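Local atomic coordinates of capsular polysaccharide biosynthesis protein (Burkholderia pseudomallei, PDB entry 4BQN), a protein that probably acts as an acetyltransferase in capsular polysaccharide biosynthesis and binds coenzyme A. Residues K6-Y11 against L62-P67; A92-Y97 against G174-D179; E163-E168 against S181-I186. The protein carries 1 engineered substitution. All coordinates share one frame; numbering follows the deposited sequence. Where two conformers were deposited one is given.

Interaction 1 (K6-Y11 against L62-P67); sequences KKYSVY and LFLYQP
Five main-chain hydrogen bonds zip strand 6-11 to segment 62-67, which run side by side in the same direction, their axes 16° apart. Leu62 bridges two residues of the first strand: its N donates to Lys7 O at 3.1 Å, and its O accepts from Ser9 N at 3.2 Å. Leu64 repeats the pattern two residues on, its N reaching Ser9 O at 3.0 Å and its O taking Tyr11 N at 2.9 Å. The fifth bond, Gln66 N to Tyr11 O at 2.9 Å, lies just beyond the end of strand 62-65. Leu62 O, Leu64 O and Tyr11 O each meet a CA-H as well, the contact of Val10 CA with Leu64 O being 3.1 Å. This ladder joins the two central strands of a four-stranded parallel sheet ordered 33-35, 6-11, 62-65, 91-94, an order found in flavodoxin-like alpha/beta folds. The apolar contacts between the two strands fall on both faces of the sheet. On one, Tyr8 CB rests against Leu62 CB at 3.7 Å, while the Tyr8 ring, with CG in the crowded position between N and the carbonyl carbon (chi1 87°), crosses Leu64 CD1 obliquely; Val10 and Leu64 lie alongside, pointing the same way. On the other, CG of Phe63 is anti to its backbone N, which brings CE1 to 3.6 Å from Tyr11 CB, and Tyr65 CB sits over the rim of the Phe63 ring. The buried polar tips are bonded to neighbouring parts of the chain: Tyr8 OH to Asn24, Ser9 OG to Val36 O, Tyr11 OH to Tyr77 O and Tyr65 OH to Asp173. Gln66, bonded to Ser13, leads into Pro67, which touches coenzyme A.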
loop_
_atom_site.group_PDB
_atom_site.type_symbol
_atom_site.label_atom_id
_atom_site.label_comp_id
_atom_site.label_asym_id
_atom_site.label_seq_id
_atom_site.Cartn_x
_atom_site.Cartn_y
_atom_site.Cartn_z
ATOM N N LYS A 6 1.300 24.682 16.116
ATOM C CA LYS A 6 2.406 24.442 15.189
ATOM C C LYS A 6 1.852 23.914 13.873
ATOM O O LYS A 6 0.761 23.345 13.846
ATOM C CB LYS A 6 3.393 23.439 15.786
ATOM C CG LYS A 6 4.124 23.939 17.025
ATOM C CD LYS A 6 4.951 22.832 17.656
ATOM C CE LYS A 6 5.701 23.331 18.878
ATOM N NZ LYS A 6 6.688 22.324 19.364
ATOM N N LYS A 7 2.605 24.102 12.791
ATOM C CA LYS A 7 2.141 23.696 11.471
ATOM C C LYS A 7 2.847 22.435 10.982
ATOM O O LYS A 7 4.071 22.288 11.122
ATOM C CB LYS A 7 2.312 24.828 10.458
ATOM C CG LYS A 7 1.522 26.081 10.799
ATOM C CD LYS A 7 1.786 27.185 9.787
ATOM C CE LYS A 7 1.339 28.543 10.305
ATOM N NZ LYS A 7 2.010 29.644 9.557
ATOM N N TYR A 8 2.065 21.525 10.407
ATOM C CA TYR A 8 2.629 20.317 9.826
ATOM C C TYR A 8 1.989 20.003 8.499
ATOM O O TYR A 8 0.881 20.458 8.199
ATOM C CB TYR A 8 2.513 19.108 10.777
ATOM C CG TYR A 8 1.226 18.317 10.722
ATOM C CD1 TYR A 8 0.027 18.860 11.176
ATOM C CD2 TYR A 8 1.217 17.014 10.240
ATOM C CE1 TYR A 8 -1.145 18.128 11.133
ATOM C CE2 TYR A 8 0.048 16.270 10.202
ATOM C CZ TYR A 8 -1.125 16.828 10.640
ATOM O OH TYR A 8 -2.281 16.067 10.580
ATOM N N SER A 9 2.698 19.211 7.709
ATOM C CA SER A 9 2.113 18.629 6.519
ATOM C C SER A 9 2.522 17.178 6.451
ATOM O O SER A 9 3.481 16.764 7.116
ATOM C CB SER A 9 2.583 19.356 5.266
ATOM O OG SER A 9 1.814 18.941 4.157
ATOM N N VAL A 10 1.791 16.410 5.645
ATOM C CA VAL A 10 2.126 15.010 5.389
ATOM C C VAL A 10 2.216 14.808 3.876
ATOM O O VAL A 10 1.228 15.007 3.150
ATOM C CB VAL A 10 1.109 14.011 5.992
ATOM C CG1 VAL A 10 1.722 12.619 6.011
ATOM C CG2 VAL A 10 0.692 14.398 7.416
ATOM N N TYR A 11 3.399 14.422 3.407
ATOM C CA TYR A 11 3.606 14.217 1.984
ATOM C C TYR A 11 4.023 12.782 1.718
ATOM O O TYR A 11 4.848 12.220 2.438
ATOM C CB TYR A 11 4.699 15.135 1.456
ATOM C CG TYR A 11 5.034 14.876 0.015
ATOM C CD1 TYR A 11 4.175 15.280 -1.002
ATOM C CD2 TYR A 11 6.215 14.218 -0.329
ATOM C CE1 TYR A 11 4.488 15.040 -2.329
ATOM C CE2 TYR A 11 6.542 13.970 -1.661
ATOM C CZ TYR A 11 5.669 14.388 -2.660
ATOM O OH TYR A 11 6.012 14.171 -3.985
ATOM N N LEU A 62 6.756 20.811 11.288
ATOM C CA LEU A 62 6.877 19.365 11.123
ATOM C C LEU A 62 6.524 18.954 9.703
ATOM O O LEU A 62 5.489 19.366 9.182
ATOM C CB LEU A 62 5.952 18.655 12.110
ATOM C CG LEU A 62 5.767 17.136 11.960
ATOM C CD1 LEU A 62 7.065 16.376 12.200
ATOM C CD2 LEU A 62 4.655 16.636 12.877
ATOM N N PHE A 63 7.381 18.130 9.100
ATOM C CA PHE A 63 7.134 17.565 7.777
ATOM C C PHE A 63 7.178 16.056 7.971
ATOM O O PHE A 63 8.248 15.487 8.194
ATOM C CB PHE A 63 8.214 18.036 6.796
ATOM C CG PHE A 63 8.012 17.613 5.357
ATOM C CD1 PHE A 63 6.829 17.877 4.674
ATOM C CD2 PHE A 63 9.055 16.999 4.662
ATOM C CE1 PHE A 63 6.673 17.506 3.341
ATOM C CE2 PHE A 63 8.908 16.624 3.331
ATOM C CZ PHE A 63 7.717 16.881 2.665
ATOM N N LEU A 64 6.000 15.436 7.973
ATOM C CA LEU A 64 5.903 13.976 7.990
ATOM C C LEU A 64 5.831 13.543 6.548
ATOM O O LEU A 64 5.013 14.039 5.787
ATOM C CB LEU A 64 4.645 13.506 8.726
ATOM C CG LEU A 64 4.613 13.592 10.249
ATOM C CD1 LEU A 64 3.197 13.384 10.767
ATOM C CD2 LEU A 64 5.571 12.592 10.886
ATOM N N TYR A 65 6.703 12.624 6.153
ATOM C CA TYR A 65 6.748 12.279 4.744
ATOM C C TYR A 65 7.128 10.829 4.546
ATOM O O TYR A 65 7.803 10.225 5.389
ATOM C CB TYR A 65 7.745 13.195 3.996
ATOM C CG TYR A 65 9.177 12.921 4.373
ATOM C CD1 TYR A 65 9.746 13.493 5.521
ATOM C CD2 TYR A 65 9.945 12.034 3.625
ATOM C CE1 TYR A 65 11.048 13.196 5.900
ATOM C CE2 TYR A 65 11.251 11.728 3.995
ATOM C CZ TYR A 65 11.784 12.306 5.133
ATOM O OH TYR A 65 13.074 12.001 5.485
ATOM N N GLN A 66 6.726 10.282 3.412
ATOM C CA GLN A 66 7.189 8.966 3.017
ATOM C C GLN A 66 8.300 9.114 1.996
ATOM O O GLN A 66 8.303 10.075 1.212
ATOM C CB GLN A 66 6.034 8.161 2.428
ATOM C CG GLN A 66 4.920 7.949 3.443
ATOM C CD GLN A 66 3.787 7.098 2.925
ATOM O OE1 GLN A 66 3.195 7.405 1.894
ATOM N NE2 GLN A 66 3.463 6.025 3.647
ATOM N N PRO A 67 9.255 8.175 1.980
ATOM C CA PRO A 67 10.313 8.247 0.970
ATOM C C PRO A 67 9.782 8.227 -0.476
ATOM O O PRO A 67 8.933 7.403 -0.814
ATOM C CB PRO A 67 11.130 6.981 1.253
ATOM C CG PRO A 67 10.969 6.755 2.725
ATOM C CD PRO A 67 9.497 7.080 2.937
#

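Interaction 2 (A92-Y97 against G174-D179); sequences ALSVQY and GGKQID. With COA (coenzyme A), chain C.
Asp179 and Ser94 grip each other through two reciprocal bonds, each from a backbone N to the other's side chain. Ser94 N donates at 2.9 Å and 160° to OD2 of Asp179, which accepts through its anti lone pair, and Asp179 N returns a bond to Ser94 OG at 2.9 Å and 158°. Ser94 OG can serve because it stands between its own N and carbonyl carbon (chi1 53°). Lys176, its chain extended, brings NZ to the syn side of the same OD2 in a 2.9 Å salt bridge, and adds a weak bond to Ala92 O at 3.1 Å. The Leu93 side chain crosses that of Asp179 at about a right angle, CD2 nearest the carboxylate, and Ile178 CG2 lies 3.5 Å from Gln96 N. A water joins Ser94 OG to Lys176 O. Further out, Tyr65 OH also bonds Lys176 NZ. The loop thus lies across the end of strand 91-94, outermost in its sheet, where the chain goes on to the cofactor: Tyr97 OH accepts from N8P of coenzyme A at 3.1 Å, and OAP sits over one ring face, 3.2 Å from Tyr97 CE2. With a lysine ammonium and a backbone N-H both on OD2, Asp179 is probably ionised.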
loop_
_atom_site.group_PDB
_atom_site.type_symbol
_atom_site.label_atom_id
_atom_site.label_comp_id
_atom_site.label_asym_id
_atom_site.label_seq_id
_atom_site.Cartn_x
_atom_site.Cartn_y
_atom_site.Cartn_z
ATOM N N ALA A 92 11.795 17.030 10.174
ATOM C CA ALA A 92 11.315 16.176 9.090
ATOM C C ALA A 92 11.438 14.716 9.539
ATOM O O ALA A 92 12.534 14.232 9.839
ATOM C CB ALA A 92 12.111 16.427 7.815
ATOM N N LEU A 93 10.303 14.028 9.625
ATOM C CA LEU A 93 10.270 12.630 10.063
ATOM C C LEU A 93 9.728 11.762 8.957
ATOM O O LEU A 93 8.622 12.003 8.429
ATOM C CB LEU A 93 9.402 12.470 11.313
ATOM C CG LEU A 93 9.965 13.023 12.624
ATOM C CD1 LEU A 93 8.888 12.987 13.698
ATOM C CD2 LEU A 93 11.189 12.234 13.067
ATOM N N SER A 94 10.518 10.767 8.567
ATOM C CA SER A 94 10.055 9.831 7.550
ATOM C C SER A 94 9.195 8.717 8.128
ATOM O O SER A 94 9.447 8.190 9.231
ATOM C CB SER A 94 11.220 9.274 6.741
ATOM O OG SER A 94 12.202 8.729 7.607
ATOM N N VAL A 95 8.177 8.380 7.347
ATOM C CA VAL A 95 7.189 7.369 7.683
ATOM C C VAL A 95 7.228 6.275 6.627
ATOM O O VAL A 95 7.226 6.559 5.417
ATOM C CB VAL A 95 5.771 7.985 7.703
ATOM C CG1 VAL A 95 4.728 6.930 8.062
ATOM C CG2 VAL A 95 5.725 9.143 8.684
ATOM N N GLN A 96 7.232 5.036 7.101
ATOM C CA GLN A 96 7.229 3.866 6.263
ATOM C C GLN A 96 6.138 3.930 5.186
ATOM O O GLN A 96 5.000 4.329 5.468
ATOM C CB GLN A 96 6.978 2.650 7.151
ATOM C CG GLN A 96 6.880 1.316 6.428
ATOM C CD GLN A 96 6.882 0.185 7.428
ATOM O OE1 GLN A 96 6.064 0.165 8.346
ATOM N NE2 GLN A 96 7.828 -0.756 7.277
ATOM N N TYR A 97 6.498 3.524 3.966
ATOM C CA TYR A 97 5.535 3.278 2.910
ATOM C C TYR A 97 5.031 1.848 3.118
ATOM O O TYR A 97 5.798 0.872 3.008
ATOM C CB TYR A 97 6.158 3.457 1.530
ATOM C CG TYR A 97 5.191 3.122 0.430
ATOM C CD1 TYR A 97 4.040 3.893 0.223
ATOM C CD2 TYR A 97 5.400 2.014 -0.385
ATOM C CE1 TYR A 97 3.142 3.583 -0.783
ATOM C CE2 TYR A 97 4.505 1.693 -1.399
ATOM C CZ TYR A 97 3.377 2.479 -1.589
ATOM O OH TYR A 97 2.485 2.196 -2.585
ATOM N N GLY A 174 17.654 9.328 0.048
ATOM C CA GLY A 174 19.037 9.782 0.204
ATOM C C GLY A 174 19.831 8.997 1.235
ATOM O O GLY A 174 20.804 9.502 1.781
ATOM N N GLY A 175 19.421 7.757 1.497
ATOM C CA GLY A 175 20.119 6.913 2.464
ATOM C C GLY A 175 19.791 7.197 3.924
ATOM O O GLY A 175 20.477 6.702 4.815
ATOM N N LYS A 176 18.744 7.974 4.179
ATOM C CA LYS A 176 18.285 8.224 5.545
ATOM C C LYS A 176 17.366 7.106 6.030
ATOM O O LYS A 176 16.346 6.839 5.393
ATOM C CB LYS A 176 17.544 9.560 5.614
ATOM C CG LYS A 176 16.997 9.852 6.996
ATOM C CD LYS A 176 16.044 11.038 6.992
ATOM C CE LYS A 176 15.197 11.006 8.254
ATOM N NZ LYS A 176 14.168 12.083 8.302
ATOM N N GLN A 177 17.710 6.480 7.160
ATOM C CA GLN A 177 16.886 5.416 7.740
ATOM C C GLN A 177 15.474 5.932 8.004
ATOM O O GLN A 177 15.300 7.048 8.468
ATOM C CB GLN A 177 17.526 4.911 9.040
ATOM C CG GLN A 177 16.853 3.699 9.673
ATOM C CD GLN A 177 17.660 3.140 10.832
ATOM O OE1 GLN A 177 18.646 2.427 10.634
ATOM N NE2 GLN A 177 17.245 3.460 12.051
ATOM N N ILE A 178 14.460 5.116 7.697
ATOM C CA ILE A 178 13.075 5.513 7.945
ATOM C C ILE A 178 12.862 5.720 9.450
ATOM O O ILE A 178 13.228 4.866 10.257
ATOM C CB ILE A 178 12.068 4.491 7.374
ATOM C CG1 ILE A 178 12.197 4.443 5.853
ATOM C CG2 ILE A 178 10.658 4.850 7.808
ATOM C CD1 ILE A 178 11.237 3.490 5.156
ATOM N N ASP A 179 12.308 6.869 9.835
ATOM C CA ASP A 179 12.104 7.168 11.251
ATOM C C ASP A 179 11.013 6.335 11.923
ATOM O O ASP A 179 11.192 5.907 13.066
ATOM C CB ASP A 179 11.805 8.658 11.472
ATOM C CG ASP A 179 12.983 9.556 11.134
ATOM O OD1 ASP A 179 14.074 9.338 11.701
ATOM O OD2 ASP A 179 12.811 10.475 10.305
HETATM N N1A COA C . 7.303 -4.808 -1.523
HETATM C C2A COA C . 7.233 -4.932 -2.873
HETATM N N3A COA C . 7.113 -3.873 -3.691
HETATM C C4A COA C . 7.097 -2.626 -3.168
HETATM C C5A COA C . 7.179 -2.423 -1.726
HETATM C C6A COA C . 7.288 -3.615 -0.896
HETATM N N6A COA C . 7.359 -3.498 0.446
HETATM N N7A COA C . 7.133 -1.093 -1.480
HETATM C C8A COA C . 7.041 -0.484 -2.689
HETATM N N9A COA C . 6.993 -1.401 -3.681
HETATM C C1B COA C . 6.945 -1.171 -5.131
HETATM C C2B COA C . 6.153 0.045 -5.577
HETATM O O2B COA C . 4.772 -0.286 -5.728
HETATM C C3B COA C . 6.853 0.345 -6.892
HETATM O O3B COA C . 6.375 -0.619 -7.850
HETATM P P3B COA C . 6.652 -0.478 -9.427
HETATM O O7A COA C . 5.824 -1.590 -10.022
HETATM O O8A COA C . 6.143 0.895 -9.776
HETATM O O9A COA C . 8.141 -0.643 -9.616
HETATM C C4B COA C . 8.317 0.033 -6.584
HETATM O O4B COA C . 8.299 -0.891 -5.494
HETATM C C5B COA C . 9.156 1.257 -6.216
HETATM O O5B COA C . 8.512 1.896 -5.121
HETATM P P1A COA C . 9.312 2.402 -3.847
HETATM O O1A COA C . 8.278 2.864 -2.863
HETATM O O2A COA C . 10.294 1.367 -3.385
HETATM O O3A COA C . 10.199 3.640 -4.334
HETATM P P2A COA C . 9.898 5.061 -5.032
HETATM O O4A COA C . 10.525 5.025 -6.403
HETATM O O5A COA C . 10.397 6.094 -4.060
HETATM O O6A COA C . 8.320 5.172 -5.207
HETATM C CBP COA C . 5.978 5.415 -4.751
HETATM C CCP COA C . 7.389 5.618 -4.201
HETATM C CDP COA C . 4.943 5.864 -3.726
HETATM C CEP COA C . 5.815 6.312 -5.965
HETATM C CAP COA C . 5.820 3.914 -5.109
HETATM O OAP COA C . 5.779 3.131 -3.914
HETATM C C9P COA C . 4.639 3.512 -5.979
HETATM O O9P COA C . 4.713 3.597 -7.198
HETATM N N8P COA C . 3.553 3.008 -5.383
HETATM C C7P COA C . 2.401 2.535 -6.139
HETATM C C6P COA C . 1.520 3.627 -6.719
HETATM C C5P COA C . 0.972 4.445 -5.581
HETATM O O5P COA C . 1.562 5.432 -5.169
HETATM N N4P COA C . -0.170 4.015 -5.078
HETATM C C3P COA C . -0.813 4.688 -3.986
HETATM C C2P COA C . -1.014 3.722 -2.842
HETATM S S1P COA C . -1.222 4.658 -1.379
HETATM O O HOH W 1 13.909 8.177 5.597
#

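Interaction 3 (E163-E168 against S181-I186); sequences ELKTRE and SVTDFI. With COA (coenzyme A), chain C.
The last turn of helix 153-167 packs on the first turn of helix 183-189, a contact between consecutive helices joined by a loop, whose outer side lines the coenzyme A pocket. Glu163 faces the cofactor and does not touch the second helix; its CB lies 3.4 Å from adenine N1A, and its chain bends at chi2 (-63°) so that OE1 meets Arg167 NH1 in a 2.9 Å salt bridge. Leu164 does the packing: its side chain slides past that of Thr183 in the opposite direction, CB and CD1 against CG2, and crosses Ile186 at about a right angle, CD1 to CD1 4.2 Å, while its other branch, CD2, faces adenine N6A. Lys165 adds its CG beside the Thr183 methyl; Thr183 OG1 itself is bonded to Gln96. Arg167 stretches straight from CG to NE, donates from NE to phosphate O2A at 2.8 Å and 168°, and presents its guanidinium face to the adenine, with C5A 3.3 Å above the centre. NH1 also donates to Glu163 O, which already accepts Arg167 N, so the group is fixed in rotation, and its positive charge would favour the phosphate. At Glu168 a water donates to OE2 at 2.7 Å and accepts from Ser181 OG at 2.8 Å.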
loop_
_atom_site.group_PDB
_atom_site.type_symbol
_atom_site.label_atom_id
_atom_site.label_comp_id
_atom_site.label_asym_id
_atom_site.label_seq_id
_atom_site.Cartn_x
_atom_site.Cartn_y
_atom_site.Cartn_z
ATOM N N GLU A 163 11.141 -7.123 2.287
ATOM C CA GLU A 163 10.966 -5.941 1.433
ATOM C C GLU A 163 10.816 -4.659 2.257
ATOM O O GLU A 163 11.319 -3.597 1.867
ATOM C CB GLU A 163 9.750 -6.108 0.527
ATOM C CG GLU A 163 9.961 -7.135 -0.575
ATOM C CD GLU A 163 11.069 -6.748 -1.543
ATOM O OE1 GLU A 163 11.073 -5.614 -2.066
ATOM O OE2 GLU A 163 11.942 -7.580 -1.795
ATOM N N LEU A 164 10.095 -4.747 3.372
ATOM C CA LEU A 164 9.977 -3.614 4.284
ATOM C C LEU A 164 11.305 -3.306 4.971
ATOM O O LEU A 164 11.712 -2.155 5.040
ATOM C CB LEU A 164 8.870 -3.862 5.310
ATOM C CG LEU A 164 7.434 -3.934 4.763
ATOM C CD1 LEU A 164 6.458 -4.281 5.869
ATOM C CD2 LEU A 164 7.038 -2.610 4.116
ATOM N N LYS A 165 11.994 -4.336 5.454
ATOM C CA LYS A 165 13.267 -4.123 6.133
ATOM C C LYS A 165 14.330 -3.534 5.203
ATOM O O LYS A 165 15.103 -2.674 5.619
ATOM C CB LYS A 165 13.752 -5.417 6.792
ATOM C CG LYS A 165 12.915 -5.825 7.994
ATOM C CD LYS A 165 13.434 -7.109 8.619
ATOM C CE LYS A 165 12.644 -7.498 9.856
ATOM N NZ LYS A 165 13.138 -8.779 10.445
ATOM N N THR A 166 14.358 -3.975 3.943
ATOM C CA THR A 166 15.277 -3.409 2.944
ATOM C C THR A 166 14.990 -1.912 2.773
ATOM O O THR A 166 15.909 -1.084 2.743
ATOM C CB THR A 166 15.123 -4.129 1.585
ATOM O OG1 THR A 166 15.645 -5.453 1.708
ATOM C CG2 THR A 166 15.876 -3.400 0.461
ATOM N N ARG A 167 13.715 -1.568 2.673
ATOM C CA ARG A 167 13.331 -0.184 2.441
ATOM C C ARG A 167 13.562 0.719 3.636
ATOM O O ARG A 167 13.707 1.929 3.472
ATOM C CB ARG A 167 11.895 -0.096 1.939
ATOM C CG ARG A 167 11.826 -0.333 0.446
ATOM C CD ARG A 167 10.391 -0.341 -0.048
ATOM N NE ARG A 167 10.318 -0.679 -1.470
ATOM C CZ ARG A 167 10.427 -1.915 -1.951
ATOM N NH1 ARG A 167 10.627 -2.934 -1.123
ATOM N NH2 ARG A 167 10.347 -2.134 -3.256
ATOM N N GLU A 168 13.639 0.135 4.839
ATOM C CA GLU A 168 13.949 0.906 6.048
ATOM C C GLU A 168 15.269 1.663 5.926
ATOM O O GLU A 168 15.469 2.692 6.571
ATOM C CB GLU A 168 14.016 -0.008 7.269
ATOM C CG GLU A 168 14.131 0.757 8.578
ATOM C CD GLU A 168 14.040 -0.134 9.801
ATOM O OE1 GLU A 168 14.511 -1.296 9.752
ATOM O OE2 GLU A 168 13.506 0.339 10.823
ATOM N N SER A 181 8.112 3.235 11.628
ATOM C CA SER A 181 7.686 2.009 10.940
ATOM C C SER A 181 6.836 1.096 11.821
ATOM O O SER A 181 6.842 1.214 13.050
ATOM C CB SER A 181 8.893 1.214 10.452
ATOM O OG SER A 181 9.674 1.948 9.532
ATOM N N VAL A 182 6.132 0.171 11.176
ATOM C CA VAL A 182 5.261 -0.785 11.863
ATOM C C VAL A 182 5.487 -2.219 11.372
ATOM O O VAL A 182 4.588 -3.049 11.439
ATOM C CB VAL A 182 3.760 -0.427 11.729
ATOM C CG1 VAL A 182 3.412 0.763 12.602
ATOM C CG2 VAL A 182 3.374 -0.153 10.276
ATOM N N THR A 183 6.708 -2.523 10.944
ATOM C CA THR A 183 7.024 -3.835 10.367
ATOM C C THR A 183 6.722 -5.006 11.322
ATOM O O THR A 183 6.084 -5.989 10.916
ATOM C CB THR A 183 8.489 -3.897 9.907
ATOM O OG1 THR A 183 8.739 -2.791 9.026
ATOM C CG2 THR A 183 8.773 -5.216 9.175
ATOM N N ASP A 184 7.173 -4.904 12.576
ATOM C CA ASP A 184 6.973 -6.000 13.532
ATOM C C ASP A 184 5.491 -6.185 13.828
ATOM O O ASP A 184 5.011 -7.312 13.947
ATOM C CB ASP A 184 7.752 -5.735 14.835
ATOM C CG ASP A 184 9.253 -5.624 14.616
ATOM O OD1 ASP A 184 9.798 -6.353 13.759
ATOM O OD2 ASP A 184 9.896 -4.804 15.309
ATOM N N PHE A 185 4.772 -5.075 13.926
ATOM C CA PHE A 185 3.336 -5.106 14.122
ATOM C C PHE A 185 2.631 -5.838 12.980
ATOM O O PHE A 185 1.774 -6.686 13.206
ATOM C CB PHE A 185 2.787 -3.675 14.260
ATOM C CG PHE A 185 1.306 -3.620 14.444
ATOM C CD1 PHE A 185 0.737 -3.848 15.692
ATOM C CD2 PHE A 185 0.463 -3.397 13.346
ATOM C CE1 PHE A 185 -0.638 -3.814 15.860
ATOM C CE2 PHE A 185 -0.916 -3.369 13.506
ATOM C CZ PHE A 185 -1.463 -3.582 14.765
ATOM N N ILE A 186 2.990 -5.506 11.747
ATOM C CA ILE A 186 2.339 -6.150 10.604
ATOM C C ILE A 186 2.539 -7.674 10.637
ATOM O O ILE A 186 1.574 -8.433 10.549
ATOM C CB ILE A 186 2.796 -5.561 9.254
ATOM C CG1 ILE A 186 2.348 -4.089 9.140
ATOM C CG2 ILE A 186 2.229 -6.386 8.100
ATOM C CD1 ILE A 186 3.008 -3.322 8.006
HETATM N N1A COA C . 7.303 -4.808 -1.523
HETATM C C2A COA C . 7.233 -4.932 -2.873
HETATM N N3A COA C . 7.113 -3.873 -3.691
HETATM C C4A COA C . 7.097 -2.626 -3.168
HETATM C C5A COA C . 7.179 -2.423 -1.726
HETATM C C6A COA C . 7.288 -3.615 -0.896
HETATM N N6A COA C . 7.359 -3.498 0.446
HETATM N N7A COA C . 7.133 -1.093 -1.480
HETATM C C8A COA C . 7.041 -0.484 -2.689
HETATM N N9A COA C . 6.993 -1.401 -3.681
HETATM C C1B COA C . 6.945 -1.171 -5.131
HETATM C C2B COA C . 6.153 0.045 -5.577
HETATM O O2B COA C . 4.772 -0.286 -5.728
HETATM C C3B COA C . 6.853 0.345 -6.892
HETATM O O3B COA C . 6.375 -0.619 -7.850
HETATM P P3B COA C . 6.652 -0.478 -9.427
HETATM O O7A COA C . 5.824 -1.590 -10.022
HETATM O O8A COA C . 6.143 0.895 -9.776
HETATM O O9A COA C . 8.141 -0.643 -9.616
HETATM C C4B COA C . 8.317 0.033 -6.584
HETATM O O4B COA C . 8.299 -0.891 -5.494
HETATM C C5B COA C . 9.156 1.257 -6.216
HETATM O O5B COA C . 8.512 1.896 -5.121
HETATM P P1A COA C . 9.312 2.402 -3.847
HETATM O O1A COA C . 8.278 2.864 -2.863
HETATM O O2A COA C . 10.294 1.367 -3.385
HETATM O O3A COA C . 10.199 3.640 -4.334
HETATM P P2A COA C . 9.898 5.061 -5.032
HETATM O O4A COA C . 10.525 5.025 -6.403
HETATM O O5A COA C . 10.397 6.094 -4.060
HETATM O O6A COA C . 8.320 5.172 -5.207
HETATM C CBP COA C . 5.978 5.415 -4.751
HETATM C CCP COA C . 7.389 5.618 -4.201
HETATM C CDP COA C . 4.943 5.864 -3.726
HETATM C CEP COA C . 5.815 6.312 -5.965
HETATM C CAP COA C . 5.820 3.914 -5.109
HETATM O OAP COA C . 5.779 3.131 -3.914
HETATM C C9P COA C . 4.639 3.512 -5.979
HETATM O O9P COA C . 4.713 3.597 -7.198
HETATM N N8P COA C . 3.553 3.008 -5.383
HETATM C C7P COA C . 2.401 2.535 -6.139
HETATM C C6P COA C . 1.520 3.627 -6.719
HETATM C C5P COA C . 0.972 4.445 -5.581
HETATM O O5P COA C . 1.562 5.432 -5.169
HETATM N N4P COA C . -0.170 4.015 -5.078
HETATM C C3P COA C . -0.813 4.688 -3.986
HETATM C C2P COA C . -1.014 3.722 -2.842
HETATM S S1P COA C . -1.222 4.658 -1.379
HETATM O O HOH W 2 11.938 2.542 10.996
#

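How the interactions relate
Interaction 1 is the buried core contact, knit by backbone bonds within the parallel sheet; interactions 2 and 3 are partly buried, the former pairing backbone N-H groups with side chains, the latter packing side chain on side chain. Interaction 2 carries the sheet outward: strands 62-65 and 91-94 are neighbours, and Tyr65 O lies 2.7 Å from Val95 N, a probable hydrogen bond. Its polar knot contrasts with the mostly apolar helix packing of interaction 3. Those two interlock, since Gln96 OE1 probably accepts from Val182 N at the N-cap and Ile178 packs on Arg167 O. All three reach coenzyme A, through Pro67, Tyr97 on the pantetheine side and Arg167 over the adenine; interactions 1 and 3 do not touch.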